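Local coordinates for protein Bacint_00347 (Bacteroides intestinalis DSM 17393, PDB 5MUM) that probably hydrolyses rhamnose-containing glycans, as a beta-propeller rhamnosidase of a glycoside hydrolase family, at residues A[253-256]-A[257-261]. Sequence-based numbering, arbitrary orientation.
Sequences LPIR and YNNAE
Asn259 turns its side-chain amide back onto the chain just before it and grips it at two points. Asn259 OD1 accepts the backbone N of Arg256 at 2.7 Å. The donor lies in the carbonyl plane, with a C=O...N angle of 148°. Asn259 ND2 reaches Pro254 O in a weak bond of 3.4 Å. CG of Asn259 sits between its own backbone N and carbonyl carbon (chi1 67°), which turns the amide back toward Pro254 O and Arg256 N. The backbone carbonyl of Arg256 is used as well. Ala260 N donates to Arg256 O at 3.0 Å, nearly head-on to the carbonyl, and Asn259 N adds a weak bond of 3.3 Å to the same oxygen. Residues 256-260 thus form an alpha-turn, which contains a type I beta-turn. This turn leads into strand 261-264, the outer strand of a four-stranded blade of the beta-propeller. Replacing Asn259 by an alanine would probably leave Arg256 N without its acceptor in the turn and Pro254 O without its weak donor. Ile255 CG2, at the entry of the turn, packs on Ala260 CB at 3.7 Å, and both side chains rest on Trp217 of strand 213-220. Asn258 lies alongside the aliphatic part of Arg256, its ND2 3.4 Å from Arg256 CB. Pro254 CG sits against one face of the Arg256 guanidinium, near its rim, and Arg256 NE makes a salt bridge with Asp194. Asn259 O accepts from Lys245 NZ, and Tyr257 O from Tyr262 OH.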
loop_
_atom_site.group_PDB
_atom_site.type_symbol
_atom_site.label_atom_id
_atom_site.label_comp_id
_atom_site.label_asym_id
_atom_site.label_seq_id
_atom_site.Cartn_x
_atom_site.Cartn_y
_atom_site.Cartn_z
ATOM N N LEU A 253 -1.552 -15.966 -19.265
ATOM C CA LEU A 253 -1.730 -16.156 -17.819
ATOM C C LEU A 253 -1.738 -17.635 -17.454
ATOM O O LEU A 253 -2.058 -18.447 -18.300
ATOM C CB LEU A 253 -3.047 -15.524 -17.352
ATOM C CG LEU A 253 -3.151 -14.034 -17.695
ATOM C CD1 LEU A 253 -4.515 -13.457 -17.353
ATOM C CD2 LEU A 253 -2.052 -13.246 -16.984
ATOM N N PRO A 254 -1.391 -18.005 -16.221
ATOM C CA PRO A 254 -0.929 -17.098 -15.180
ATOM C C PRO A 254 0.527 -16.682 -15.347
ATOM O O PRO A 254 1.232 -17.168 -16.241
ATOM C CB PRO A 254 -1.092 -17.920 -13.918
ATOM C CG PRO A 254 -0.813 -19.304 -14.377
ATOM C CD PRO A 254 -1.368 -19.408 -15.772
ATOM N N ILE A 255 0.978 -15.768 -14.497
ATOM C CA ILE A 255 2.335 -15.260 -14.626
ATOM C C ILE A 255 3.200 -16.069 -13.663
ATOM O O ILE A 255 2.966 -16.061 -12.458
ATOM C CB ILE A 255 2.446 -13.783 -14.263
ATOM C CG1 ILE A 255 1.446 -12.951 -15.093
ATOM C CG2 ILE A 255 3.885 -13.315 -14.476
ATOM C CD1 ILE A 255 1.357 -11.493 -14.747
ATOM N N ARG A 256 4.228 -16.686 -14.203
ATOM C CA ARG A 256 5.122 -17.571 -13.478
ATOM C C ARG A 256 6.510 -17.017 -13.506
ATOM O O ARG A 256 6.793 -16.050 -14.190
ATOM C CB ARG A 256 5.117 -18.919 -14.168
ATOM C CG ARG A 256 3.820 -19.649 -13.986
ATOM C CD ARG A 256 3.683 -20.820 -14.941
ATOM N NE ARG A 256 2.472 -21.523 -14.517
ATOM C CZ ARG A 256 1.588 -22.114 -15.303
ATOM N NH1 ARG A 256 1.738 -22.149 -16.632
ATOM N NH2 ARG A 256 0.544 -22.699 -14.730
ATOM N N TYR A 257 7.399 -17.659 -12.775
ATOM C CA TYR A 257 8.801 -17.269 -12.764
ATOM C C TYR A 257 9.374 -17.112 -14.195
ATOM O O TYR A 257 10.074 -16.141 -14.498
ATOM C CB TYR A 257 9.584 -18.281 -11.923
ATOM C CG TYR A 257 11.050 -18.011 -11.890
ATOM C CD1 TYR A 257 11.554 -16.925 -11.210
ATOM C CD2 TYR A 257 11.949 -18.878 -12.543
ATOM C CE1 TYR A 257 12.917 -16.660 -11.199
ATOM C CE2 TYR A 257 13.318 -18.608 -12.559
ATOM C CZ TYR A 257 13.789 -17.505 -11.882
ATOM O OH TYR A 257 15.142 -17.250 -11.882
ATOM N N ASN A 258 9.043 -18.071 -15.055
ATOM C CA ASN A 258 9.626 -18.156 -16.391
ATOM C C ASN A 258 9.152 -17.069 -17.315
ATOM O O ASN A 258 9.943 -16.586 -18.098
ATOM C CB ASN A 258 9.394 -19.552 -17.036
ATOM C CG ASN A 258 7.996 -19.728 -17.555
ATOM O OD1 ASN A 258 7.741 -19.531 -18.758
ATOM N ND2 ASN A 258 7.065 -20.075 -16.671
ATOM N N ASN A 259 7.890 -16.641 -17.212
ATOM C CA ASN A 259 7.346 -15.660 -18.160
ATOM C C ASN A 259 7.116 -14.256 -17.593
ATOM O O ASN A 259 6.780 -13.344 -18.355
ATOM C CB ASN A 259 6.070 -16.184 -18.839
ATOM C CG ASN A 259 4.896 -16.341 -17.884
ATOM O OD1 ASN A 259 5.091 -16.670 -16.743
ATOM N ND2 ASN A 259 3.669 -16.065 -18.355
ATOM N N ALA A 260 7.343 -14.050 -16.296
ATOM C CA ALA A 260 7.264 -12.701 -15.718
ATOM C C ALA A 260 8.213 -11.706 -16.383
ATOM O O ALA A 260 9.312 -12.042 -16.818
ATOM C CB ALA A 260 7.572 -12.738 -14.235
ATOM N N GLU A 261 7.766 -10.469 -16.455
ATOM C CA GLU A 261 8.650 -9.381 -16.765
ATOM C C GLU A 261 9.411 -8.991 -15.520
ATOM O O GLU A 261 8.789 -8.685 -14.495
ATOM C CB GLU A 261 7.878 -8.167 -17.254
ATOM C CG GLU A 261 8.824 -7.035 -17.673
ATOM C CD GLU A 261 8.088 -5.814 -18.132
ATOM O OE1 GLU A 261 6.913 -5.639 -17.770
ATOM O OE2 GLU A 261 8.676 -5.019 -18.881
#